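Local atomic coordinates of acyl-[acyl-carrier-protein]--UDP-N-acetylglucosamine O-acyltransferase (Acinetobacter baumannii, PDB entry 4E6U), a protein that catalyses transfer of an acyl chain from acyl carrier protein to UDP-N-acetylglucosamine, a step in lipopolysaccharide synthesis. Residues G160-C165 and L178-V183; N139-A144 and V153-N158; F164-S169 and Q258-I263; R102-D107 and I125-I130. One frame throughout, in Å; residues are numbered along the deposited sequence.

Overall arrangement
Three of the contacts lie within the left-handed parallel beta-helix of this hexapeptide-repeat family; interaction 3 joins it to the C-terminal part. Interaction 4, the buried one, is polar: a carboxylate ties two loops together. Interactions 1 and 2 are partly buried; the first bonds neighbouring strands 160-161 and 178-179 backbone to backbone, while the second links a turn of the chain to the next and has valine packing behind it. Strands 142-143 and 160-161 pair in one sheet, which makes interactions 1 and 2 neighbours. Interaction 3, at the surface, shares Phe164, Cys165 and a water with interaction 1, and sets residues 258-263 against 164-169, where the polar links run through water.

Interaction 1 of 4, residues G160-C165 and L178-V183. With EDO (1,2-ethanediol), chain I.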
loop_
_atom_site.group_PDB
_atom_site.type_symbol
_atom_site.label_atom_id
_atom_site.label_comp_id
_atom_site.label_asym_id
_atom_site.label_seq_id
_atom_site.Cartn_x
_atom_site.Cartn_y
_atom_site.Cartn_z
ATOM N N GLY A 160 -4.755 7.296 4.212
ATOM C CA GLY A 160 -4.141 7.181 5.529
ATOM C C GLY A 160 -4.835 8.095 6.508
ATOM O O GLY A 160 -5.162 9.245 6.183
ATOM N N ILE A 161 -5.049 7.594 7.714
ATOM C CA ILE A 161 -5.650 8.378 8.783
ATOM C C ILE A 161 -4.651 8.504 9.916
ATOM O O ILE A 161 -4.246 7.517 10.506
ATOM C CB ILE A 161 -6.951 7.752 9.264
ATOM C CG1 ILE A 161 -7.893 7.547 8.070
ATOM C CG2 ILE A 161 -7.599 8.650 10.352
ATOM C CD1 ILE A 161 -9.114 6.737 8.378
ATOM N N HIS A 162 -4.254 9.738 10.209
ATOM C CA HIS A 162 -3.248 10.062 11.222
ATOM C C HIS A 162 -3.688 9.686 12.640
ATOM O O HIS A 162 -4.877 9.697 12.960
ATOM C CB HIS A 162 -2.980 11.583 11.147
ATOM C CG HIS A 162 -1.778 12.057 11.913
ATOM N ND1 HIS A 162 -1.826 12.420 13.246
ATOM C CD2 HIS A 162 -0.505 12.285 11.509
ATOM C CE1 HIS A 162 -0.625 12.824 13.631
ATOM N NE2 HIS A 162 0.195 12.750 12.598
ATOM N N GLN A 163 -2.708 9.363 13.479
ATOM C CA GLN A 163 -2.971 9.012 14.892
ATOM C C GLN A 163 -3.895 10.002 15.596
ATOM O O GLN A 163 -3.826 11.224 15.364
ATOM C CB GLN A 163 -1.660 8.853 15.673
ATOM C CG GLN A 163 -0.784 10.096 15.640
ATOM C CD GLN A 163 0.426 10.041 16.567
ATOM O OE1 GLN A 163 0.658 9.057 17.260
ATOM N NE2 GLN A 163 1.202 11.118 16.573
ATOM N N PHE A 164 -4.791 9.458 16.412
ATOM C CA PHE A 164 -5.707 10.222 17.276
ATOM C C PHE A 164 -6.860 10.895 16.556
ATOM O O PHE A 164 -7.731 11.484 17.204
ATOM C CB PHE A 164 -4.971 11.247 18.165
ATOM C CG PHE A 164 -4.023 10.620 19.132
ATOM C CD1 PHE A 164 -4.506 10.004 20.284
ATOM C CD2 PHE A 164 -2.656 10.635 18.896
ATOM C CE1 PHE A 164 -3.618 9.416 21.196
ATOM C CE2 PHE A 164 -1.775 10.039 19.794
ATOM C CZ PHE A 164 -2.267 9.433 20.935
ATOM N N CYS A 165 -6.911 10.802 15.231
ATOM C CA CYS A 165 -8.049 11.368 14.516
ATOM C C CYS A 165 -9.366 10.645 14.803
ATOM O O CYS A 165 -9.380 9.466 15.197
ATOM C CB CYS A 165 -7.795 11.369 13.010
ATOM S SG CYS A 165 -6.550 12.562 12.480
ATOM N N LEU A 178 -4.966 11.921 2.642
ATOM C CA LEU A 178 -4.182 11.940 3.867
ATOM C C LEU A 178 -4.986 12.727 4.883
ATOM O O LEU A 178 -5.142 13.934 4.746
ATOM C CB LEU A 178 -2.786 12.546 3.649
ATOM C CG LEU A 178 -1.913 12.704 4.901
ATOM C CD1 LEU A 178 -1.590 11.350 5.549
ATOM C CD2 LEU A 178 -0.630 13.454 4.555
ATOM N N ILE A 179 -5.536 12.039 5.869
ATOM C CA ILE A 179 -6.385 12.676 6.867
ATOM C C ILE A 179 -5.584 12.980 8.116
ATOM O O ILE A 179 -5.091 12.074 8.784
ATOM C CB ILE A 179 -7.608 11.787 7.198
ATOM C CG1 ILE A 179 -8.437 11.506 5.933
ATOM C CG2 ILE A 179 -8.452 12.427 8.315
ATOM C CD1 ILE A 179 -9.014 12.739 5.242
ATOM N N LEU A 180 -5.442 14.267 8.427
ATOM C CA LEU A 180 -4.600 14.700 9.544
ATOM C C LEU A 180 -5.386 15.266 10.717
ATOM O O LEU A 180 -4.820 15.490 11.792
ATOM C CB LEU A 180 -3.574 15.742 9.075
ATOM C CG LEU A 180 -2.629 15.318 7.955
ATOM C CD1 LEU A 180 -1.737 16.502 7.576
ATOM C CD2 LEU A 180 -1.792 14.120 8.374
ATOM N N LYS A 181 -6.681 15.497 10.502
ATOM C CA LYS A 181 -7.570 16.062 11.514
ATOM C C LYS A 181 -8.903 15.324 11.468
ATOM O O LYS A 181 -9.090 14.420 10.650
ATOM C CB LYS A 181 -7.759 17.569 11.285
ATOM C CG LYS A 181 -6.477 18.363 11.524
ATOM C CD LYS A 181 -6.737 19.843 11.449
ATOM C CE LYS A 181 -5.472 20.619 11.699
ATOM N NZ LYS A 181 -5.716 22.066 11.412
ATOM N N ASP A 182 -9.828 15.686 12.347
ATOM C CA ASP A 182 -11.070 14.934 12.469
ATOM C C ASP A 182 -11.998 15.177 11.301
ATOM O O ASP A 182 -12.020 16.293 10.742
ATOM C CB ASP A 182 -11.799 15.311 13.750
ATOM C CG ASP A 182 -11.083 14.856 14.994
ATOM O OD1 ASP A 182 -10.027 14.167 14.924
ATOM O OD2 ASP A 182 -11.602 15.195 16.077
ATOM N N VAL A 183 -12.768 14.154 10.936
ATOM C CA VAL A 183 -13.774 14.278 9.896
ATOM C C VAL A 183 -15.131 14.122 10.551
ATOM O O VAL A 183 -15.489 13.039 11.006
ATOM C CB VAL A 183 -13.580 13.241 8.765
ATOM C CG1 VAL A 183 -14.659 13.394 7.685
ATOM C CG2 VAL A 183 -12.189 13.399 8.151
HETATM C C1 EDO I . 1.521 14.746 15.948
HETATM O O1 EDO I . 0.651 13.870 16.673
HETATM C C2 EDO I . 0.956 16.160 15.987
HETATM O O2 EDO I . 0.670 16.594 14.654
HETATM O O HOH W 1 -9.098 14.020 17.371
#
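Cys165 and the 180-181 peptide make the odd touch here: the thiol sulfur SG rests 3.4 Å from the carbonyl carbon of Leu180, against the backbone of Leu180 and Lys181. SG gets there because it stands anti to its own carbonyl carbon (chi1 -71°). Nearby, Lys181 O is buried with no partner in the model. Before this point the segments run as parallel strands. Ile179 N donates to Gly160 O at 2.8 Å, almost straight, and His162 N returns the bond to Ile179 O at 2.9 Å. Ile161 and Ile179 lie on the same face of the sheet and meet CG1 to CB, with Ile167 and Ile173 packed around them. Beyond the strands, the His162 ring passes Leu180 at a slant, its CD2 3.9 Å from Leu180 CD2. A type II turn from His162 to Cys165 then swings the chain round to Asp182. One water donates both to Phe164 O and to Asp182 OD1, the latter at 2.6 Å. Asp182 OD1 also accepts from Lys166 N, and OD2 from Ser259. The pairing of two adjacent beta-helix coils therefore passes from direct backbone bonds to a carboxylate that takes donors from strand 166-167, from Ser259 and from a water.

Interaction 2 of 4, residues N139-A144 and V153-N158. With EDO (1,2-ethanediol), chain J.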
loop_
_atom_site.group_PDB
_atom_site.type_symbol
_atom_site.label_atom_id
_atom_site.label_comp_id
_atom_site.label_asym_id
_atom_site.label_seq_id
_atom_site.Cartn_x
_atom_site.Cartn_y
_atom_site.Cartn_z
ATOM N N ASN A 139 -9.030 -0.882 -0.373
ATOM C CA ASN A 139 -7.699 -1.460 -0.364
ATOM C C ASN A 139 -6.629 -0.521 0.144
ATOM O O ASN A 139 -6.661 0.674 -0.158
ATOM C CB ASN A 139 -7.305 -1.890 -1.786
ATOM C CG ASN A 139 -7.996 -3.144 -2.215
ATOM O OD1 ASN A 139 -9.195 -3.268 -2.066
ATOM N ND2 ASN A 139 -7.228 -4.100 -2.767
ATOM N N ASN A 140 -5.661 -1.055 0.871
ATOM C CA ASN A 140 -4.458 -0.300 1.260
ATOM C C ASN A 140 -4.706 0.884 2.209
ATOM O O ASN A 140 -3.889 1.806 2.286
ATOM C CB ASN A 140 -3.677 0.190 0.020
ATOM C CG ASN A 140 -3.165 -0.942 -0.859
ATOM O OD1 ASN A 140 -2.783 -1.997 -0.378
ATOM N ND2 ASN A 140 -3.149 -0.716 -2.154
ATOM N N VAL A 141 -5.823 0.848 2.921
ATOM C CA VAL A 141 -6.110 1.905 3.903
ATOM C C VAL A 141 -5.268 1.696 5.160
ATOM O O VAL A 141 -5.188 0.571 5.679
ATOM C CB VAL A 141 -7.607 1.969 4.204
ATOM C CG1 VAL A 141 -7.868 2.790 5.476
ATOM C CG2 VAL A 141 -8.339 2.569 3.026
ATOM N N GLY A 142 -4.623 2.751 5.624
ATOM C CA GLY A 142 -3.842 2.698 6.851
ATOM C C GLY A 142 -4.486 3.541 7.920
ATOM O O GLY A 142 -4.592 4.758 7.764
ATOM N N VAL A 143 -4.915 2.909 8.993
ATOM C CA VAL A 143 -5.516 3.621 10.116
ATOM C C VAL A 143 -4.499 3.590 11.251
ATOM O O VAL A 143 -4.182 2.528 11.792
ATOM C CB VAL A 143 -6.830 2.979 10.539
ATOM C CG1 VAL A 143 -7.519 3.841 11.605
ATOM C CG2 VAL A 143 -7.750 2.757 9.338
ATOM N N ALA A 144 -3.970 4.758 11.612
ATOM C CA ALA A 144 -2.909 4.835 12.605
ATOM C C ALA A 144 -3.451 4.744 14.038
ATOM O O ALA A 144 -4.646 4.566 14.266
ATOM C CB ALA A 144 -2.067 6.105 12.390
ATOM N N VAL A 153 -19.113 4.464 7.759
ATOM C CA VAL A 153 -18.054 5.267 7.153
ATOM C C VAL A 153 -17.482 4.532 5.936
ATOM O O VAL A 153 -17.401 3.296 5.942
ATOM C CB VAL A 153 -16.924 5.512 8.171
ATOM C CG1 VAL A 153 -15.769 6.295 7.552
ATOM C CG2 VAL A 153 -17.485 6.235 9.419
ATOM N N ILE A 154 -17.095 5.272 4.906
ATOM C CA ILE A 154 -16.409 4.668 3.763
ATOM C C ILE A 154 -15.082 5.368 3.638
ATOM O O ILE A 154 -15.020 6.606 3.557
ATOM C CB ILE A 154 -17.202 4.796 2.456
ATOM C CG1 ILE A 154 -18.554 4.088 2.592
ATOM C CG2 ILE A 154 -16.389 4.261 1.247
ATOM C CD1 ILE A 154 -19.490 4.265 1.412
ATOM N N VAL A 155 -14.008 4.583 3.641
ATOM C CA VAL A 155 -12.666 5.121 3.464
ATOM C C VAL A 155 -12.113 4.639 2.131
ATOM O O VAL A 155 -11.910 3.441 1.921
ATOM C CB VAL A 155 -11.717 4.735 4.606
ATOM C CG1 VAL A 155 -10.364 5.450 4.444
ATOM C CG2 VAL A 155 -12.354 5.039 5.980
ATOM N N GLY A 156 -11.888 5.570 1.212
ATOM C CA GLY A 156 -11.418 5.227 -0.124
ATOM C C GLY A 156 -10.002 4.674 -0.131
ATOM O O GLY A 156 -9.207 4.901 0.776
ATOM N N GLY A 157 -9.695 3.952 -1.198
ATOM C CA GLY A 157 -8.461 3.180 -1.271
ATOM C C GLY A 157 -7.213 4.015 -1.158
ATOM O O GLY A 157 -7.157 5.157 -1.642
ATOM N N ASN A 158 -6.206 3.441 -0.527
ATOM C CA ASN A 158 -4.894 4.041 -0.416
ATOM C C ASN A 158 -4.893 5.345 0.396
ATOM O O ASN A 158 -4.068 6.243 0.179
ATOM C CB ASN A 158 -4.266 4.259 -1.795
ATOM C CG ASN A 158 -2.782 4.397 -1.707
ATOM O OD1 ASN A 158 -2.162 3.876 -0.781
ATOM N ND2 ASN A 158 -2.194 5.120 -2.656
HETATM C C1 EDO J . -10.259 -1.727 -4.942
HETATM O O1 EDO J . -10.708 -1.226 -3.671
HETATM C C2 EDO J . -8.839 -1.253 -5.238
HETATM O O2 EDO J . -8.518 -0.133 -4.401
HETATM O O HOH W 2 -1.803 3.315 2.002
#
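The carboxamide of Asn158 meets Asn140 through its oxygen, OD1 standing 4.1 Å from Asn140 CB. A water sits beside them, 2.6 Å from Asn140 O and able to donate to Asn158 OD1 as well, although it has more acceptors within reach than protons to give. The amide of Asn139 has partners outside the two segments: its OD1 accepts a hydrogen bond from O1 of an ethanediol, probably left from crystallisation, and another from Gln75 of the third subunit.

The one direct hydrogen bond between the segments is made by backbone, Asn158 N to Asn139 O at 2.8 Å. The same oxygen lies 3.3 Å from Gly157 CA, in a CA-H...O contact that is far from straight (120° at the hydrogen). Behind this polar corner Val141 packs obliquely on Val155. Val155 CG1, anti to its backbone N (chi1 -174°), touches both methyls of Val141, at 3.8 Å from CG1. Val141 CG2 also presses on Gly156 O at 3.4 Å.

Asn158 makes weak hydrogen bonds to Asn158 of both other subunits, consistent with a ring of three at the trimer interface. Within the chain, the contact turns a corner of the left-handed beta-helix: strand 154-155 and strand 142-143 lie in different sheets, Phe137 of strand 136-137 packs on both Val155 and Val143, and Gly142 pairs by backbone with Ser159 and with Ile161 of strand 160-161.

Interaction 3 of 4, residues F164-S169 and Q258-I263; sequences FCKIDS and QSERGI. With EDO (1,2-ethanediol), chain I.
Lys166 reaches over to Gln258 with its aliphatic chain, CE coming to 3.4 Å from Gln258 O. CG stands anti to the carbonyl carbon, the chain runs extended out to CE, and only the last torsion bends, turning NZ aside (chi4 -63°). NZ ends 4.4 Å from Glu260 OE1, too far for a salt bridge. A water fills the step instead, accepting from Lys166 NZ at 2.8 Å and donating to Glu260 OE1 at 2.7 Å. A second water lies among Phe164 O, Glu260 OE2 and, weakly, NZ.

Arg261 has its bend earlier, at chi3 (55°), which places NE beside the turn. Its CD packs on Phe164 CB at 3.9 Å, and NE passes 3.7 Å from Cys165 SG, but the hydrogen bond of NE goes to Leu180 O. The far end of the guanidinium reaches an ethanediol, NH2 bonding weakly to its O2. The Phe164 ring leads away from this segment and stacks on His146.

Further along, a water lies between Asp168 OD2 and Gln258 OE1, 2.9 Å from the latter, and may donate to either; the carboxylate also accepts from Ser255. Residues 258-263, in the C-terminal part, thus touch 164-169 mainly through waters and aliphatic packing, while direct bonds go to Leu180 and Asp182, and the charges of Lys166 and Glu260 probably steady each other across a water.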
loop_
_atom_site.group_PDB
_atom_site.type_symbol
_atom_site.label_atom_id
_atom_site.label_comp_id
_atom_site.label_asym_id
_atom_site.label_seq_id
_atom_site.Cartn_x
_atom_site.Cartn_y
_atom_site.Cartn_z
ATOM N N PHE A 164 -4.791 9.458 16.412
ATOM C CA PHE A 164 -5.707 10.222 17.276
ATOM C C PHE A 164 -6.860 10.895 16.556
ATOM O O PHE A 164 -7.731 11.484 17.204
ATOM C CB PHE A 164 -4.971 11.247 18.165
ATOM C CG PHE A 164 -4.023 10.620 19.132
ATOM C CD1 PHE A 164 -4.506 10.004 20.284
ATOM C CD2 PHE A 164 -2.656 10.635 18.896
ATOM C CE1 PHE A 164 -3.618 9.416 21.196
ATOM C CE2 PHE A 164 -1.775 10.039 19.794
ATOM C CZ PHE A 164 -2.267 9.433 20.935
ATOM N N CYS A 165 -6.911 10.802 15.231
ATOM C CA CYS A 165 -8.049 11.368 14.516
ATOM C C CYS A 165 -9.366 10.645 14.803
ATOM O O CYS A 165 -9.380 9.466 15.197
ATOM C CB CYS A 165 -7.795 11.369 13.010
ATOM S SG CYS A 165 -6.550 12.562 12.480
ATOM N N LYS A 166 -10.468 11.359 14.601
ATOM C CA LYS A 166 -11.804 10.828 14.795
ATOM C C LYS A 166 -12.597 11.001 13.516
ATOM O O LYS A 166 -12.735 12.109 12.999
ATOM C CB LYS A 166 -12.489 11.526 15.985
ATOM C CG LYS A 166 -11.682 11.374 17.253
ATOM C CD LYS A 166 -12.265 12.134 18.450
ATOM C CE LYS A 166 -11.324 12.063 19.635
ATOM N NZ LYS A 166 -11.110 10.670 20.133
ATOM N N ILE A 167 -13.092 9.896 12.973
ATOM C CA ILE A 167 -13.803 9.877 11.705
ATOM C C ILE A 167 -15.207 9.421 12.012
ATOM O O ILE A 167 -15.456 8.250 12.353
ATOM C CB ILE A 167 -13.138 8.895 10.701
ATOM C CG1 ILE A 167 -11.618 9.102 10.664
ATOM C CG2 ILE A 167 -13.803 9.010 9.336
ATOM C CD1 ILE A 167 -11.165 10.494 10.246
ATOM N N ASP A 168 -16.141 10.361 11.981
ATOM C CA ASP A 168 -17.458 10.082 12.526
ATOM C C ASP A 168 -18.455 9.502 11.522
ATOM O O ASP A 168 -18.176 9.390 10.317
ATOM C CB ASP A 168 -17.991 11.317 13.276
ATOM C CG ASP A 168 -17.436 11.407 14.694
ATOM O OD1 ASP A 168 -16.833 10.430 15.184
ATOM O OD2 ASP A 168 -17.621 12.443 15.358
ATOM N N SER A 169 -19.616 9.104 12.034
ATOM C CA SER A 169 -20.537 8.294 11.247
ATOM C C SER A 169 -21.006 8.935 9.969
ATOM O O SER A 169 -21.193 10.157 9.922
ATOM C CB SER A 169 -21.724 7.868 12.098
ATOM O OG SER A 169 -21.277 7.077 13.179
ATOM N N GLN A 258 -16.143 16.613 20.544
ATOM C CA GLN A 258 -15.251 15.503 20.906
ATOM C C GLN A 258 -13.862 15.620 20.296
ATOM O O GLN A 258 -12.933 14.898 20.677
ATOM C CB GLN A 258 -15.897 14.173 20.521
ATOM C CG GLN A 258 -17.081 13.823 21.397
ATOM C CD GLN A 258 -17.952 12.721 20.822
ATOM O OE1 GLN A 258 -17.680 12.185 19.739
ATOM N NE2 GLN A 258 -19.013 12.380 21.539
ATOM N N SER A 259 -13.710 16.548 19.360
ATOM C CA SER A 259 -12.464 16.689 18.617
ATOM C C SER A 259 -11.251 16.980 19.502
ATOM O O SER A 259 -11.322 17.808 20.403
ATOM C CB SER A 259 -12.614 17.786 17.566
ATOM O OG SER A 259 -11.426 17.924 16.802
ATOM N N GLU A 260 -10.145 16.283 19.237
ATOM C CA GLU A 260 -8.873 16.543 19.909
ATOM C C GLU A 260 -7.851 17.176 18.969
ATOM O O GLU A 260 -7.042 18.004 19.383
ATOM C CB GLU A 260 -8.314 15.254 20.520
ATOM C CG GLU A 260 -9.021 14.853 21.808
ATOM C CD GLU A 260 -8.517 13.551 22.410
ATOM O OE1 GLU A 260 -9.200 13.048 23.332
ATOM O OE2 GLU A 260 -7.456 13.027 21.978
ATOM N N ARG A 261 -7.895 16.796 17.698
ATOM C CA ARG A 261 -6.917 17.291 16.736
ATOM C C ARG A 261 -7.424 18.482 15.941
ATOM O O ARG A 261 -6.717 18.994 15.068
ATOM C CB ARG A 261 -6.496 16.165 15.801
ATOM C CG ARG A 261 -5.632 15.145 16.511
ATOM C CD ARG A 261 -5.051 14.137 15.558
ATOM N NE ARG A 261 -4.305 14.750 14.457
ATOM C CZ ARG A 261 -3.050 15.184 14.528
ATOM N NH1 ARG A 261 -2.357 15.098 15.664
ATOM N NH2 ARG A 261 -2.484 15.721 13.451
ATOM N N GLY A 262 -8.642 18.925 16.246
ATOM C CA GLY A 262 -9.308 19.884 15.384
ATOM C C GLY A 262 -9.907 19.149 14.190
ATOM O O GLY A 262 -9.821 17.925 14.109
ATOM N N ILE A 263 -10.502 19.889 13.261
ATOM C CA ILE A 263 -11.221 19.271 12.138
ATOM C C ILE A 263 -10.635 19.616 10.755
ATOM O O ILE A 263 -9.982 20.654 10.590
ATOM C CB ILE A 263 -12.748 19.567 12.211
ATOM C CG1 ILE A 263 -13.014 21.067 12.063
ATOM C CG2 ILE A 263 -13.358 19.033 13.527
ATOM C CD1 ILE A 263 -14.481 21.399 11.833
HETATM C C1 EDO I . 1.521 14.746 15.948
HETATM O O1 EDO I . 0.651 13.870 16.673
HETATM C C2 EDO I . 0.956 16.160 15.987
HETATM O O2 EDO I . 0.670 16.594 14.654
HETATM O O HOH W 1 -9.098 14.020 17.371
HETATM O O HOH W 3 -7.985 11.302 19.991
HETATM O O HOH W 4 -10.369 10.663 22.845
HETATM O O HOH W 5 -15.867 12.375 17.450
#

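Interaction 4 of 4, residues R102-D107 and I125-I130. With EDO (1,2-ethanediol), chain F.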
loop_
_atom_site.group_PDB
_atom_site.type_symbol
_atom_site.label_atom_id
_atom_site.label_comp_id
_atom_site.label_asym_id
_atom_site.label_seq_id
_atom_site.Cartn_x
_atom_site.Cartn_y
_atom_site.Cartn_z
ATOM N N ARG A 102 -2.974 -5.230 18.431
ATOM C CA ARG A 102 -3.487 -5.121 19.794
ATOM C C ARG A 102 -3.152 -3.758 20.386
ATOM O O ARG A 102 -2.371 -2.986 19.820
ATOM C CB ARG A 102 -2.943 -6.269 20.638
ATOM C CG ARG A 102 -3.293 -7.642 20.031
ATOM C CD ARG A 102 -3.133 -8.785 21.013
ATOM N NE ARG A 102 -1.821 -8.845 21.670
ATOM C CZ ARG A 102 -0.838 -9.693 21.356
ATOM N NH1 ARG A 102 -0.956 -10.556 20.355
ATOM N NH2 ARG A 102 0.289 -9.690 22.062
ATOM N N GLY A 103 -3.778 -3.453 21.525
ATOM C CA GLY A 103 -3.647 -2.112 22.116
ATOM C C GLY A 103 -2.384 -1.857 22.915
ATOM O O GLY A 103 -1.458 -2.657 22.930
ATOM N N THR A 104 -2.363 -0.699 23.576
ATOM C CA THR A 104 -1.252 -0.327 24.452
ATOM C C THR A 104 -1.805 0.070 25.814
ATOM O O THR A 104 -2.933 0.554 25.924
ATOM C CB THR A 104 -0.420 0.843 23.899
ATOM O OG1 THR A 104 -1.247 2.007 23.772
ATOM C CG2 THR A 104 0.192 0.490 22.535
ATOM N N VAL A 105 -0.993 -0.126 26.851
ATOM C CA VAL A 105 -1.447 0.213 28.203
ATOM C C VAL A 105 -1.599 1.711 28.426
ATOM O O VAL A 105 -2.376 2.118 29.282
ATOM C CB VAL A 105 -0.589 -0.427 29.317
ATOM C CG1 VAL A 105 -0.732 -1.947 29.268
ATOM C CG2 VAL A 105 0.870 0.021 29.235
ATOM N N GLN A 106 -0.887 2.510 27.635
ATOM C CA GLN A 106 -0.978 3.979 27.711
ATOM C C GLN A 106 -2.370 4.509 27.384
ATOM O O GLN A 106 -2.724 5.623 27.769
ATOM C CB GLN A 106 0.060 4.640 26.806
ATOM C CG GLN A 106 1.508 4.550 27.311
ATOM C CD GLN A 106 2.175 3.201 27.051
ATOM O OE1 GLN A 106 1.616 2.327 26.385
ATOM N NE2 GLN A 106 3.377 3.027 27.580
ATOM N N ASP A 107 -3.153 3.725 26.646
ATOM C CA ASP A 107 -4.529 4.074 26.348
ATOM C C ASP A 107 -5.468 3.213 27.205
ATOM O O ASP A 107 -5.651 3.503 28.392
ATOM C CB ASP A 107 -4.774 3.931 24.827
ATOM C CG ASP A 107 -6.046 4.621 24.349
ATOM O OD1 ASP A 107 -7.003 4.799 25.139
ATOM O OD2 ASP A 107 -6.106 4.968 23.146
ATOM N N ILE A 125 -5.281 -1.762 10.790
ATOM C CA ILE A 125 -5.879 -1.139 11.974
ATOM C C ILE A 125 -4.850 -1.166 13.093
ATOM O O ILE A 125 -4.520 -2.222 13.633
ATOM C CB ILE A 125 -7.176 -1.859 12.425
ATOM C CG1 ILE A 125 -8.195 -1.969 11.284
ATOM C CG2 ILE A 125 -7.771 -1.194 13.686
ATOM C CD1 ILE A 125 -8.699 -0.663 10.724
ATOM N N ALA A 126 -4.317 0.004 13.436
ATOM C CA ALA A 126 -3.281 0.128 14.439
ATOM C C ALA A 126 -3.785 -0.053 15.860
ATOM O O ALA A 126 -4.980 -0.025 16.129
ATOM C CB ALA A 126 -2.625 1.506 14.324
ATOM N N HIS A 127 -2.824 -0.223 16.763
ATOM C CA HIS A 127 -3.115 -0.246 18.193
ATOM C C HIS A 127 -4.100 0.823 18.637
ATOM O O HIS A 127 -4.009 1.988 18.232
ATOM C CB HIS A 127 -1.814 -0.105 18.990
ATOM C CG HIS A 127 -1.057 1.160 18.722
ATOM N ND1 HIS A 127 -1.250 2.311 19.464
ATOM C CD2 HIS A 127 -0.093 1.445 17.818
ATOM C CE1 HIS A 127 -0.440 3.257 19.009
ATOM N NE2 HIS A 127 0.268 2.762 18.005
ATOM N N ASP A 128 -5.031 0.404 19.493
ATOM C CA ASP A 128 -5.927 1.309 20.233
ATOM C C ASP A 128 -7.002 1.959 19.390
ATOM O O ASP A 128 -7.757 2.806 19.878
ATOM C CB ASP A 128 -5.136 2.381 21.003
ATOM C CG ASP A 128 -4.073 1.784 21.891
ATOM O OD1 ASP A 128 -4.438 0.959 22.756
ATOM O OD2 ASP A 128 -2.867 2.083 21.699
ATOM N N CYS A 129 -7.122 1.559 18.134
ATOM C CA CYS A 129 -8.245 2.048 17.360
ATOM C C CYS A 129 -9.550 1.515 17.916
ATOM O O CYS A 129 -9.593 0.420 18.518
ATOM C CB CYS A 129 -8.131 1.636 15.890
ATOM S SG CYS A 129 -6.867 2.534 14.997
ATOM N N ILE A 130 -10.608 2.288 17.715
ATOM C CA ILE A 130 -11.962 1.847 18.009
ATOM C C ILE A 130 -12.754 2.087 16.749
ATOM O O ILE A 130 -12.828 3.210 16.267
ATOM C CB ILE A 130 -12.602 2.597 19.214
ATOM C CG1 ILE A 130 -11.758 2.404 20.472
ATOM C CG2 ILE A 130 -14.059 2.123 19.418
ATOM C CD1 ILE A 130 -12.271 3.205 21.686
HETATM C C1 EDO F . 2.882 2.878 15.747
HETATM O O1 EDO F . 2.399 3.834 16.704
HETATM C C2 EDO F . 2.544 3.318 14.325
HETATM O O2 EDO F . 1.116 3.339 14.157
HETATM O O HOH W 6 -8.471 4.298 21.893
#
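His127 comes first along 125-130 to touch the other loop, its CB only 3.0 Å from Arg102 O. Its CG lies between the backbone N and the carbonyl carbon (chi1 60°), and the ring slants past Thr104, whose CG2 is 3.9 Å from ND1. ND1 makes a His-carboxylate hydrogen bond to Asp128 OD2 at 2.8 Å, with the acceptor close to the ring plane. At the other end NE2 shares a hydrogen bond with O1 of an ethanediol, while His146 packs edge-to-face with the ring.

Asp128 follows, and its carboxylate takes both donors of Thr104. Thr104 N reaches OD1 at 2.8 Å, and Thr104 OG1 reaches OD2 at 2.6 Å, both on the syn side. OD2 therefore accepts twice, OG1 and His127 ND1 arriving from opposite faces of the carboxylate plane. Gly103 CA adds a close touch, 3.2 Å from OD1. Asp107 slides past in the opposite direction, its OD2 3.5 Å from Asp128 CB; a water donates to Asp128 O or Asp107 OD2.

The Thr104 bonds join successive beta-helix loops, after strands 99-101 and 124-125. With them, the bond to ND1 fixes the carboxylate and holds the His127 ring with NE2 directed at the diol, which may mark a pocket. Asp107 OD2 lies 4.4 Å from Asp128 OD1; its bond from His146 and the nearby water probably ease that repulsion.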